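Local coordinates for protein copper-transporting ATPase PAA1, chloroplastic (Arabidopsis thaliana, PDB 5LBD) that moves monovalent copper across the chloroplast envelope at the expense of ATP, this piece being its nucleotide-binding (N) domain, at residues V116-D121 / A126-E131; T8-P13 / V27-L32; A33-S38 / A77-K82; R83-T88 / K93-T98. The protein carries 2 engineered substitutions. One frame throughout, in Å; residues are numbered along the deposited sequence. Where two conformers were deposited one is given.

In the fold
From the N terminus, edge strand 7-11 is followed by helix 26-37, and contact 2 closes that first loop by packing the early part of the helix on the strand. The end of the same helix meets strand 74-79 in contact 3, a longer closure that spans helix 43-52. Contact 4 folds helix 89-94 back on strand 82-87, and contact 1 is the hairpin of strands 115-120 and 123-130. The four closures come in series, with no nesting or crossing. In the six-stranded antiparallel sheet, strand 123-130 lies between strands 7-11 and 115-120, and strand 82-87 between 115-120 and 74-79, which ties all four contacts to one sheet.

Contact 1 (V116-D121 / A126-E131); sequences VYIGVD and AVIRFE
The beta hairpin of strands 115-120 and 123-130 is joined here by Val116, Tyr117 and Ile118 facing Ile128, Val127 and Ala126. The pairs at Val116-Ile128 and Ile118-Ala126 are hydrogen-bonded. In the first, Ile128 N gives a nearly straight bond to Val116 O (2.8 Å, 174° at the hydrogen), and Val116 N returns one to Ile128 O at 3.0 Å. In the second, Ile118 N reaches Ala126 O at 3.0 Å, whereas the return bond from Ala126 N to Ile118 O is weak at 3.3 Å. Between them lies the non-hydrogen-bonded pair Tyr117-Val127, whose side chains run side by side in the same direction. Val127 CG2, anti to the backbone N, sits over one face of the Tyr117 ring, 3.9 Å from its centroid and 16° off the normal, a CH-pi contact displaced toward the rim. In the N domain's antiparallel sheet these are neighbouring inner strands, and Tyr117 and Val127 face helix 101-107, touching Ala104 and Leu103 respectively. Val116, Ile118, Ala126 and Ile128 point to the other face. There the two isoleucines meet through their terminal methyls, Ile118 CD1 to Ile128 CD1 at 3.9 Å, with helix 26-37 packing on Ile118 through Val29 and Ala33. Toward the C terminus, in the conformer of Val116 described, its CG2 comes to the edge of the Phe130 ring, near its plane, 3.9 Å from Phe130 CE1. Val44 of helix 43-52 touches both Val116 and Phe130.

Contact 2 (T8-P13 / V27-L32); sequences TEVIIP and VEVLML
Strand 8-11 passes beside helix 27-32 with the CA atoms of Val10 and Leu30 8.0 Å apart, a spacing bridged by side chains alone. This is helix-on-sheet packing in the N domain: helix 26-37 lies against one face of the antiparallel sheet, here at its edge strand 7-11. Val10 is buried and splits its two methyls between neighbouring helix residues. Its CG1, anti to the backbone N (chi1 -177°), meets Val29 CG1 at 4.1 Å. Its CG2 goes to the branched end of Leu30, whose CG and CD2 both lie 3.9 Å from Val10 CG2; Leu30 CG stands anti to the carbonyl carbon (chi1 -77°), which brings the fork to the strand. The same leucine also touches Ile128 on strand 123-130, and Val29 touches Ala126 there, so the helix spans the seam between the two strands. On the strand's other face Ile11 packs against Leu103 and Ala106 of helix 101-107. Ile12, just past the strand, is again directed toward the helix and passes alongside Val29, pointing the other way, with its terminal methyl CD1 3.8 Å from Val29 CG2.

Contact 3 (A33-S38 / A77-K82); sequences AAAVES and AIVNNK
Val36 and Val79 each hold CG1 anti to the backbone N (chi1 177° and -178°), a torsion that sets CG2 of both beside its own backbone N and lets the two CG2 methyls meet at 4.1 Å. The side chains cross at about a right angle. Ala35, one residue earlier on the helix, brings its CB up to the fork of Val79, 3.7 Å from Val79 CG1 and 3.8 Å from Val79 CG2. Val36 CG2 also lies 4.2 Å from Ala77 CB, and thus touches both inward-facing residues of the strand. Helix 33-37 and strand 77-79 approach to 8.5 Å between axes, at 134°, where the later part of helix 26-37 covers the sheet of the N domain; Val36 extends the same surface to Val84 on strand 82-87. Just beyond, a type I' turn from Val79 to Lys82 reverses the chain into that strand, and Lys82 curls back so that its NZ donates to Asn80 O at 2.9 Å. Between helix and strand the meeting side chains are small, buried and wholly apolar, so the two segments are joined through the fit of methyl groups alone.

Contact 4 (R83-T88 / K93-T98); sequences RVTVGT and KRHGAT
Arg83 reaches from its strand to the end of helix 89-94 and grips the carbonyl oxygen of His95 with both terminal nitrogens. Arg83 NH2 lies 3.0 Å and Arg83 NH1 3.1 Å from His95 O, which sits at the edge of the guanidinium close to its plane; the forked grip bends both bonds, with 145° and 139° at the hydrogens. The carbonyl belongs to a Schellman motif that ends the helix, with Gly96 at positive phi as its C-prime residue, Gly96 N bonded to Lys93 O and Ala97 N to Val92 O. A bend at chi3 (-65°) turns the arginine end toward this carbonyl. Beside the grip, Thr85 CG2 packs 3.7 Å from both His95 CB and His95 CG, meeting the ring obliquely. The imidazole is fixed by Trp91, whose carbonyl O accepts from His95 ND1 and whose ring meets the imidazole with the planes inclined by about 50°. Further out, Arg83 N is bonded to Asp121 OD1, just past strand 115-120, and backbone bonds such as Thr85 with Gly119 pair the strands. At the start of the helix Thr88 is the N-cap, its OG1 hydrogen-bonded to Trp91 N.

Contact 1 (V116-D121 / A126-E131)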
loop_
_atom_site.group_PDB
_atom_site.type_symbol
_atom_site.label_atom_id
_atom_site.label_comp_id
_atom_site.label_asym_id
_atom_site.label_seq_id
_atom_site.Cartn_x
_atom_site.Cartn_y
_atom_site.Cartn_z
ATOM N N VAL A 116 -1.378 7.178 -2.420
ATOM C CA VAL A 116 -1.758 5.828 -2.813
ATOM C C VAL A 116 -2.724 5.262 -1.784
ATOM O O VAL A 116 -2.732 5.647 -0.608
ATOM C CB VAL A 116 -0.529 4.909 -2.998
ATOM C CG1 VAL A 116 0.472 5.575 -3.920
ATOM C CG2 VAL A 116 0.118 4.581 -1.676
ATOM N N TYR A 117 -3.582 4.372 -2.253
ATOM C CA TYR A 117 -4.538 3.666 -1.425
ATOM C C TYR A 117 -4.063 2.231 -1.237
ATOM O O TYR A 117 -3.440 1.644 -2.132
ATOM C CB TYR A 117 -5.936 3.703 -2.042
ATOM C CG TYR A 117 -6.558 5.098 -2.016
ATOM C CD1 TYR A 117 -6.242 6.025 -2.963
ATOM C CD2 TYR A 117 -7.382 5.480 -0.974
ATOM C CE1 TYR A 117 -6.771 7.317 -2.935
ATOM C CE2 TYR A 117 -7.940 6.770 -0.947
ATOM C CZ TYR A 117 -7.607 7.671 -1.935
ATOM O OH TYR A 117 -8.102 8.947 -1.945
ATOM N N ILE A 118 -4.419 1.672 -0.099
ATOM C CA ILE A 118 -4.051 0.328 0.295
ATOM C C ILE A 118 -5.323 -0.459 0.542
ATOM O O ILE A 118 -6.145 -0.081 1.389
ATOM C CB ILE A 118 -3.185 0.320 1.552
ATOM C CG1 ILE A 118 -2.009 1.301 1.425
ATOM C CG2 ILE A 118 -2.700 -1.086 1.806
ATOM C CD1 ILE A 118 -1.137 1.074 0.240
ATOM N N GLY A 119 -5.484 -1.562 -0.190
ATOM C CA GLY A 119 -6.532 -2.517 0.095
ATOM C C GLY A 119 -5.941 -3.774 0.709
ATOM O O GLY A 119 -4.828 -4.197 0.358
ATOM N N VAL A 120 -6.715 -4.397 1.588
ATOM C CA VAL A 120 -6.362 -5.681 2.183
ATOM C C VAL A 120 -7.597 -6.552 2.079
ATOM O O VAL A 120 -8.618 -6.261 2.712
ATOM C CB VAL A 120 -5.893 -5.559 3.640
ATOM C CG1 VAL A 120 -5.469 -6.902 4.128
ATOM C CG2 VAL A 120 -4.723 -4.624 3.705
ATOM N N ASP A 121 -7.538 -7.564 1.214
ATOM C CA ASP A 121 -8.710 -8.368 0.875
ATOM C C ASP A 121 -9.855 -7.438 0.459
ATOM O O ASP A 121 -9.700 -6.684 -0.508
ATOM C CB ASP A 121 -9.071 -9.291 2.046
ATOM C CG ASP A 121 -8.044 -10.433 2.234
ATOM O OD1 ASP A 121 -7.417 -10.866 1.234
ATOM O OD2 ASP A 121 -7.862 -10.906 3.377
ATOM N N ALA A 126 -6.281 1.930 4.058
ATOM C CA ALA A 126 -5.491 3.111 4.357
ATOM C C ALA A 126 -5.320 3.959 3.114
ATOM O O ALA A 126 -5.499 3.507 1.981
ATOM C CB ALA A 126 -4.111 2.724 4.895
ATOM N N VAL A 127 -4.925 5.199 3.341
ATOM C CA VAL A 127 -4.407 6.046 2.283
ATOM C C VAL A 127 -3.054 6.534 2.786
ATOM O O VAL A 127 -2.887 6.808 3.977
ATOM C CB VAL A 127 -5.374 7.194 1.903
ATOM C CG1 VAL A 127 -5.683 8.095 3.079
ATOM C CG2 VAL A 127 -4.810 8.001 0.741
ATOM N N ILE A 128 -2.078 6.594 1.901
ATOM C CA ILE A 128 -0.752 7.108 2.225
ATOM C C ILE A 128 -0.521 8.375 1.421
ATOM O O ILE A 128 -0.690 8.374 0.192
ATOM C CB ILE A 128 0.370 6.088 1.939
ATOM C CG1 ILE A 128 0.098 4.764 2.662
ATOM C CG2 ILE A 128 1.729 6.683 2.329
ATOM C CD1 ILE A 128 1.034 3.640 2.252
ATOM N N ARG A 129 -0.124 9.440 2.098
ATOM C CA ARG A 129 0.205 10.711 1.473
ATOM C C ARG A 129 1.714 10.880 1.409
ATOM O O ARG A 129 2.436 10.488 2.335
ATOM C CB ARG A 129 -0.387 11.899 2.237
ATOM C CG ARG A 129 -1.841 11.781 2.565
ATOM C CD ARG A 129 -2.418 13.142 2.976
ATOM N NE ARG A 129 -1.463 13.986 3.694
ATOM C CZ ARG A 129 -0.732 14.948 3.133
ATOM N NH1 ARG A 129 -0.844 15.204 1.833
ATOM N NH2 ARG A 129 0.124 15.653 3.872
ATOM N N PHE A 130 2.177 11.493 0.321
ATOM C CA PHE A 130 3.582 11.760 0.044
ATOM C C PHE A 130 3.774 13.240 -0.225
ATOM O O PHE A 130 2.933 13.866 -0.870
ATOM C CB PHE A 130 4.058 11.004 -1.194
ATOM C CG PHE A 130 3.879 9.541 -1.111
ATOM C CD1 PHE A 130 2.651 8.980 -1.322
ATOM C CD2 PHE A 130 4.933 8.701 -0.790
ATOM C CE1 PHE A 130 2.461 7.611 -1.233
ATOM C CE2 PHE A 130 4.738 7.333 -0.701
ATOM C CZ PHE A 130 3.526 6.794 -0.925
ATOM N N GLU A 131 4.891 13.785 0.237
ATOM C CA GLU A 131 5.261 15.159 -0.090
ATOM C C GLU A 131 6.672 15.167 -0.670
ATOM O O GLU A 131 7.278 14.102 -0.840
ATOM C CB GLU A 131 5.185 16.066 1.141
ATOM C CG GLU A 131 3.782 16.218 1.731
ATOM C CD GLU A 131 3.758 17.063 3.010
ATOM O OE1 GLU A 131 4.804 17.649 3.370
ATOM O OE2 GLU A 131 2.690 17.133 3.659
ATOM O OXT GLU A 131 7.237 16.218 -0.984
#

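Contact 2 (T8-P13 / V27-L32)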
loop_
_atom_site.group_PDB
_atom_site.type_symbol
_atom_site.label_atom_id
_atom_site.label_comp_id
_atom_site.label_asym_id
_atom_site.label_seq_id
_atom_site.Cartn_x
_atom_site.Cartn_y
_atom_site.Cartn_z
ATOM N N THR A 8 4.539 10.901 4.129
ATOM C CA THR A 8 4.318 11.886 5.181
ATOM C C THR A 8 3.225 11.483 6.149
ATOM O O THR A 8 3.347 11.725 7.357
ATOM C CB THR A 8 4.000 13.257 4.578
ATOM O OG1 THR A 8 2.835 13.177 3.760
ATOM C CG2 THR A 8 5.162 13.733 3.745
ATOM N N GLU A 9 2.173 10.848 5.661
ATOM C CA GLU A 9 1.029 10.547 6.497
ATOM C C GLU A 9 0.418 9.231 6.061
ATOM O O GLU A 9 0.241 8.979 4.863
ATOM C CB GLU A 9 -0.015 11.650 6.428
ATOM C CG GLU A 9 -1.129 11.485 7.440
ATOM C CD GLU A 9 -2.121 12.643 7.413
ATOM O OE1 GLU A 9 -2.031 13.467 6.479
ATOM O OE2 GLU A 9 -2.971 12.746 8.330
ATOM N N VAL A 10 0.077 8.408 7.040
ATOM C CA VAL A 10 -0.700 7.202 6.824
ATOM C C VAL A 10 -2.012 7.384 7.559
ATOM O O VAL A 10 -2.009 7.638 8.770
ATOM C CB VAL A 10 0.028 5.944 7.315
ATOM C CG1 VAL A 10 -0.760 4.715 7.023
ATOM C CG2 VAL A 10 1.408 5.839 6.650
ATOM N N ILE A 11 -3.136 7.292 6.831
ATOM C CA ILE A 11 -4.463 7.532 7.390
ATOM C C ILE A 11 -5.245 6.221 7.406
ATOM O O ILE A 11 -5.335 5.543 6.376
ATOM C CB ILE A 11 -5.205 8.605 6.581
ATOM C CG1 ILE A 11 -4.359 9.878 6.492
ATOM C CG2 ILE A 11 -6.558 8.911 7.222
ATOM C CD1 ILE A 11 -4.927 10.945 5.614
ATOM N N ILE A 12 -5.854 5.908 8.545
ATOM C CA ILE A 12 -6.481 4.612 8.811
ATOM C C ILE A 12 -7.956 4.833 9.122
ATOM O O ILE A 12 -8.281 5.639 9.998
ATOM C CB ILE A 12 -5.830 3.872 9.994
ATOM C CG1 ILE A 12 -4.314 3.793 9.855
ATOM C CG2 ILE A 12 -6.453 2.486 10.135
ATOM C CD1 ILE A 12 -3.872 3.026 8.683
ATOM N N PRO A 13 -8.879 4.085 8.509
ATOM C CA PRO A 13 -10.309 4.192 8.818
ATOM C C PRO A 13 -10.764 3.305 9.966
ATOM O O PRO A 13 -11.883 3.570 10.452
ATOM C CB PRO A 13 -10.969 3.749 7.522
ATOM C CG PRO A 13 -10.023 2.732 6.993
ATOM C CD PRO A 13 -8.639 3.119 7.426
ATOM N N VAL A 27 1.698 1.398 11.093
ATOM C CA VAL A 27 2.934 0.704 10.741
ATOM C C VAL A 27 2.647 -0.622 10.053
ATOM O O VAL A 27 3.411 -1.050 9.182
ATOM C CB VAL A 27 3.837 0.496 11.964
ATOM C CG1 VAL A 27 4.194 1.828 12.589
ATOM C CG2 VAL A 27 3.188 -0.422 12.980
ATOM N N GLU A 28 1.554 -1.296 10.412
ATOM C CA GLU A 28 1.236 -2.535 9.718
ATOM C C GLU A 28 0.889 -2.280 8.263
ATOM O O GLU A 28 1.259 -3.074 7.395
ATOM C CB GLU A 28 0.073 -3.235 10.408
ATOM C CG GLU A 28 0.422 -3.762 11.804
ATOM C CD GLU A 28 -0.773 -4.297 12.551
ATOM O OE1 GLU A 28 -0.611 -5.272 13.313
ATOM O OE2 GLU A 28 -1.876 -3.714 12.415
ATOM N N VAL A 29 0.161 -1.188 7.993
ATOM C CA VAL A 29 -0.174 -0.828 6.614
ATOM C C VAL A 29 1.086 -0.569 5.814
ATOM O O VAL A 29 1.221 -1.041 4.674
ATOM C CB VAL A 29 -1.108 0.395 6.592
ATOM C CG1 VAL A 29 -1.100 1.065 5.226
ATOM C CG2 VAL A 29 -2.483 -0.050 7.007
ATOM N N LEU A 30 2.046 0.141 6.410
ATOM C CA LEU A 30 3.312 0.391 5.727
ATOM C C LEU A 30 4.052 -0.909 5.437
ATOM O O LEU A 30 4.642 -1.082 4.355
ATOM C CB LEU A 30 4.206 1.318 6.542
ATOM C CG LEU A 30 3.808 2.773 6.487
ATOM C CD1 LEU A 30 4.645 3.531 7.458
ATOM C CD2 LEU A 30 3.987 3.351 5.103
HETATM N N MSE A 31 4.081 -1.816 6.392
HETATM C CA MSE A 31 4.807 -3.051 6.197
HETATM C C MSE A 31 4.114 -3.941 5.154
HETATM O O MSE A 31 4.779 -4.551 4.360
HETATM C CB MSE A 31 4.998 -3.732 7.544
HETATM C CG MSE A 31 5.928 -2.917 8.460
HETATM SE SE MSE A 31 6.560 -3.865 10.002
HETATM C CE MSE A 31 4.902 -4.479 10.527
ATOM N N LEU A 32 2.780 -3.968 5.120
ATOM C CA LEU A 32 2.108 -4.763 4.099
ATOM C C LEU A 32 2.348 -4.169 2.724
ATOM O O LEU A 32 2.623 -4.884 1.758
ATOM C CB LEU A 32 0.607 -4.796 4.394
ATOM C CG LEU A 32 0.143 -5.624 5.577
ATOM C CD1 LEU A 32 -1.276 -5.255 5.925
ATOM C CD2 LEU A 32 0.255 -7.094 5.301
#

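Contact 3 (A33-S38 / A77-K82)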
loop_
_atom_site.group_PDB
_atom_site.type_symbol
_atom_site.label_atom_id
_atom_site.label_comp_id
_atom_site.label_asym_id
_atom_site.label_seq_id
_atom_site.Cartn_x
_atom_site.Cartn_y
_atom_site.Cartn_z
ATOM N N ALA A 33 2.219 -2.851 2.615
ATOM C CA ALA A 33 2.439 -2.222 1.303
ATOM C C ALA A 33 3.886 -2.395 0.844
ATOM O O ALA A 33 4.155 -2.674 -0.326
ATOM C CB ALA A 33 2.077 -0.748 1.373
ATOM N N ALA A 34 4.835 -2.286 1.768
ATOM C CA ALA A 34 6.222 -2.483 1.393
ATOM C C ALA A 34 6.486 -3.893 0.891
ATOM O O ALA A 34 7.368 -4.088 0.063
ATOM C CB ALA A 34 7.132 -2.169 2.564
ATOM N N ALA A 35 5.780 -4.893 1.415
ATOM C CA ALA A 35 5.967 -6.249 0.928
ATOM C C ALA A 35 5.550 -6.369 -0.534
ATOM O O ALA A 35 6.198 -7.057 -1.323
ATOM C CB ALA A 35 5.159 -7.215 1.772
ATOM N N VAL A 36 4.470 -5.689 -0.900
ATOM C CA VAL A 36 4.062 -5.636 -2.303
ATOM C C VAL A 36 5.114 -4.915 -3.136
ATOM O O VAL A 36 5.441 -5.345 -4.254
ATOM C CB VAL A 36 2.691 -4.942 -2.408
ATOM C CG1 VAL A 36 2.255 -4.787 -3.894
ATOM C CG2 VAL A 36 1.647 -5.720 -1.639
ATOM N N GLU A 37 5.589 -3.779 -2.632
ATOM C CA GLU A 37 6.470 -2.865 -3.360
ATOM C C GLU A 37 7.951 -3.227 -3.270
ATOM O O GLU A 37 8.759 -2.514 -3.858
ATOM C CB GLU A 37 6.278 -1.433 -2.845
ATOM C CG GLU A 37 4.876 -0.890 -3.048
ATOM C CD GLU A 37 4.524 -0.675 -4.492
ATOM O OE1 GLU A 37 5.421 -0.407 -5.326
ATOM O OE2 GLU A 37 3.338 -0.819 -4.815
ATOM N N SER A 38 8.304 -4.358 -2.653
ATOM C CA SER A 38 9.680 -4.600 -2.194
ATOM C C SER A 38 10.717 -4.456 -3.297
ATOM O O SER A 38 11.812 -3.939 -3.043
ATOM C CB SER A 38 9.776 -5.969 -1.534
ATOM O OG SER A 38 9.463 -6.998 -2.439
ATOM N N ALA A 77 -0.133 -8.174 -4.459
ATOM C CA ALA A 77 0.550 -9.427 -4.180
ATOM C C ALA A 77 -0.188 -10.071 -3.026
ATOM O O ALA A 77 -1.018 -9.440 -2.367
ATOM C CB ALA A 77 2.044 -9.205 -3.869
ATOM N N ILE A 78 0.101 -11.329 -2.783
ATOM C CA ILE A 78 -0.386 -11.997 -1.591
ATOM C C ILE A 78 0.683 -11.843 -0.531
ATOM O O ILE A 78 1.824 -12.260 -0.721
ATOM C CB ILE A 78 -0.694 -13.469 -1.849
ATOM C CG1 ILE A 78 -1.694 -13.597 -2.995
ATOM C CG2 ILE A 78 -1.211 -14.167 -0.586
ATOM C CD1 ILE A 78 -3.018 -12.977 -2.728
ATOM N N VAL A 79 0.297 -11.283 0.608
ATOM C CA VAL A 79 1.212 -11.114 1.728
ATOM C C VAL A 79 0.578 -11.779 2.930
ATOM O O VAL A 79 -0.529 -11.404 3.327
ATOM C CB VAL A 79 1.490 -9.631 1.997
ATOM C CG1 VAL A 79 2.490 -9.464 3.131
ATOM C CG2 VAL A 79 1.988 -8.973 0.763
ATOM N N ASN A 80 1.265 -12.774 3.484
ATOM C CA ASN A 80 0.752 -13.549 4.603
ATOM C C ASN A 80 -0.724 -13.864 4.405
ATOM O O ASN A 80 -1.571 -13.572 5.248
ATOM C CB ASN A 80 0.989 -12.813 5.917
ATOM C CG ASN A 80 2.477 -12.722 6.282
ATOM O OD1 ASN A 80 3.319 -13.426 5.712
ATOM N ND2 ASN A 80 2.801 -11.859 7.248
ATOM N N ASN A 81 -1.031 -14.451 3.249
ATOM C CA ASN A 81 -2.353 -14.962 2.920
ATOM C C ASN A 81 -3.397 -13.872 2.716
ATOM O O ASN A 81 -4.600 -14.162 2.710
ATOM C CB ASN A 81 -2.849 -15.947 3.975
ATOM C CG ASN A 81 -2.061 -17.222 3.976
ATOM O OD1 ASN A 81 -1.531 -17.641 5.001
ATOM N ND2 ASN A 81 -1.980 -17.856 2.814
ATOM N N LYS A 82 -2.982 -12.624 2.535
ATOM C CA LYS A 82 -3.911 -11.541 2.265
ATOM C C LYS A 82 -3.634 -10.960 0.895
ATOM O O LYS A 82 -2.476 -10.808 0.508
ATOM C CB LYS A 82 -3.797 -10.441 3.333
ATOM C CG LYS A 82 -4.224 -10.898 4.701
ATOM C CD LYS A 82 -3.843 -9.867 5.745
ATOM C CE LYS A 82 -2.382 -9.996 6.162
ATOM N NZ LYS A 82 -2.138 -11.284 6.860
#

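Contact 4 (R83-T88 / K93-T98)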
loop_
_atom_site.group_PDB
_atom_site.type_symbol
_atom_site.label_atom_id
_atom_site.label_comp_id
_atom_site.label_asym_id
_atom_site.label_seq_id
_atom_site.Cartn_x
_atom_site.Cartn_y
_atom_site.Cartn_z
ATOM N N ARG A 83 -4.698 -10.564 0.177
ATOM C CA ARG A 83 -4.536 -9.854 -1.090
ATOM C C ARG A 83 -4.336 -8.374 -0.796
ATOM O O ARG A 83 -5.283 -7.677 -0.419
ATOM C CB ARG A 83 -5.760 -10.040 -1.987
ATOM C CG ARG A 83 -6.216 -11.477 -2.142
ATOM C CD ARG A 83 -7.373 -11.636 -3.185
ATOM N NE ARG A 83 -8.629 -10.978 -2.792
ATOM C CZ ARG A 83 -8.962 -9.732 -3.128
ATOM N NH1 ARG A 83 -8.142 -8.985 -3.877
ATOM N NH2 ARG A 83 -10.125 -9.233 -2.710
ATOM N N VAL A 84 -3.119 -7.884 -0.995
ATOM C CA VAL A 84 -2.743 -6.526 -0.615
ATOM C C VAL A 84 -2.569 -5.733 -1.900
ATOM O O VAL A 84 -1.749 -6.101 -2.743
ATOM C CB VAL A 84 -1.468 -6.491 0.237
ATOM C CG1 VAL A 84 -1.086 -5.055 0.536
ATOM C CG2 VAL A 84 -1.668 -7.251 1.519
ATOM N N THR A 85 -3.335 -4.655 -2.052
ATOM C CA THR A 85 -3.262 -3.794 -3.218
ATOM C C THR A 85 -2.665 -2.459 -2.817
ATOM O O THR A 85 -2.910 -1.951 -1.725
ATOM C CB THR A 85 -4.627 -3.550 -3.842
ATOM O OG1 THR A 85 -5.517 -3.078 -2.827
ATOM C CG2 THR A 85 -5.144 -4.834 -4.429
ATOM N N VAL A 86 -1.908 -1.870 -3.734
ATOM C CA VAL A 86 -1.267 -0.583 -3.561
ATOM C C VAL A 86 -1.476 0.190 -4.853
ATOM O O VAL A 86 -0.932 -0.198 -5.894
ATOM C CB VAL A 86 0.222 -0.709 -3.272
ATOM C CG1 VAL A 86 0.795 0.614 -3.041
ATOM C CG2 VAL A 86 0.479 -1.633 -2.075
ATOM N N GLY A 87 -2.261 1.258 -4.811
ATOM C CA GLY A 87 -2.474 2.005 -6.039
ATOM C C GLY A 87 -3.562 3.036 -5.947
ATOM O O GLY A 87 -3.830 3.585 -4.876
ATOM N N THR A 88 -4.131 3.361 -7.106
ATOM C CA THR A 88 -5.195 4.341 -7.125
ATOM C C THR A 88 -6.423 3.820 -6.383
ATOM O O THR A 88 -6.601 2.620 -6.171
ATOM C CB THR A 88 -5.640 4.668 -8.558
ATOM O OG1 THR A 88 -6.198 3.495 -9.144
ATOM C CG2 THR A 88 -4.497 5.161 -9.400
ATOM N N LYS A 93 -10.491 -0.463 -5.351
ATOM C CA LYS A 93 -11.903 -0.829 -5.454
ATOM C C LYS A 93 -12.129 -1.942 -6.469
ATOM O O LYS A 93 -13.011 -2.793 -6.289
ATOM C CB LYS A 93 -12.722 0.382 -5.869
ATOM C CG LYS A 93 -12.902 1.487 -4.856
ATOM C CD LYS A 93 -13.709 2.619 -5.530
ATOM C CE LYS A 93 -14.231 3.659 -4.577
ATOM N NZ LYS A 93 -15.120 4.625 -5.323
ATOM N N ARG A 94 -11.389 -1.912 -7.576
ATOM C CA ARG A 94 -11.585 -2.936 -8.597
ATOM C C ARG A 94 -11.223 -4.300 -8.042
ATOM O O ARG A 94 -11.829 -5.310 -8.405
ATOM C CB ARG A 94 -10.739 -2.642 -9.836
ATOM C CG ARG A 94 -11.208 -3.297 -11.081
ATOM C CD ARG A 94 -10.102 -3.109 -12.115
ATOM N NE ARG A 94 -9.063 -4.128 -12.012
ATOM C CZ ARG A 94 -7.926 -4.113 -12.702
ATOM N NH1 ARG A 94 -7.616 -3.080 -13.486
ATOM N NH2 ARG A 94 -7.082 -5.122 -12.603
ATOM N N HIS A 95 -10.253 -4.324 -7.154
ATOM C CA HIS A 95 -9.829 -5.539 -6.481
ATOM C C HIS A 95 -10.685 -5.882 -5.254
ATOM O O HIS A 95 -10.311 -6.799 -4.499
ATOM C CB HIS A 95 -8.361 -5.394 -6.090
ATOM C CG HIS A 95 -7.428 -5.511 -7.250
ATOM N ND1 HIS A 95 -7.217 -4.499 -8.163
ATOM C CD2 HIS A 95 -6.697 -6.561 -7.678
ATOM C CE1 HIS A 95 -6.405 -4.929 -9.110
ATOM N NE2 HIS A 95 -6.065 -6.175 -8.832
ATOM N N GLY A 96 -11.816 -5.213 -5.042
ATOM C CA GLY A 96 -12.788 -5.693 -4.088
ATOM C C GLY A 96 -12.941 -4.862 -2.827
ATOM O O GLY A 96 -13.823 -5.168 -2.034
ATOM N N ALA A 97 -12.182 -3.799 -2.677
ATOM C CA ALA A 97 -12.321 -2.966 -1.491
ATOM C C ALA A 97 -13.547 -2.073 -1.620
ATOM O O ALA A 97 -13.892 -1.610 -2.700
ATOM C CB ALA A 97 -11.069 -2.122 -1.310
ATOM N N THR A 98 -14.208 -1.813 -0.520
ATOM C CA THR A 98 -15.332 -0.889 -0.584
ATOM C C THR A 98 -14.846 0.529 -0.290
ATOM O O THR A 98 -13.952 0.735 0.537
ATOM C CB THR A 98 -16.444 -1.321 0.363
ATOM O OG1 THR A 98 -15.876 -1.890 1.544
ATOM C CG2 THR A 98 -17.298 -2.361 -0.312
#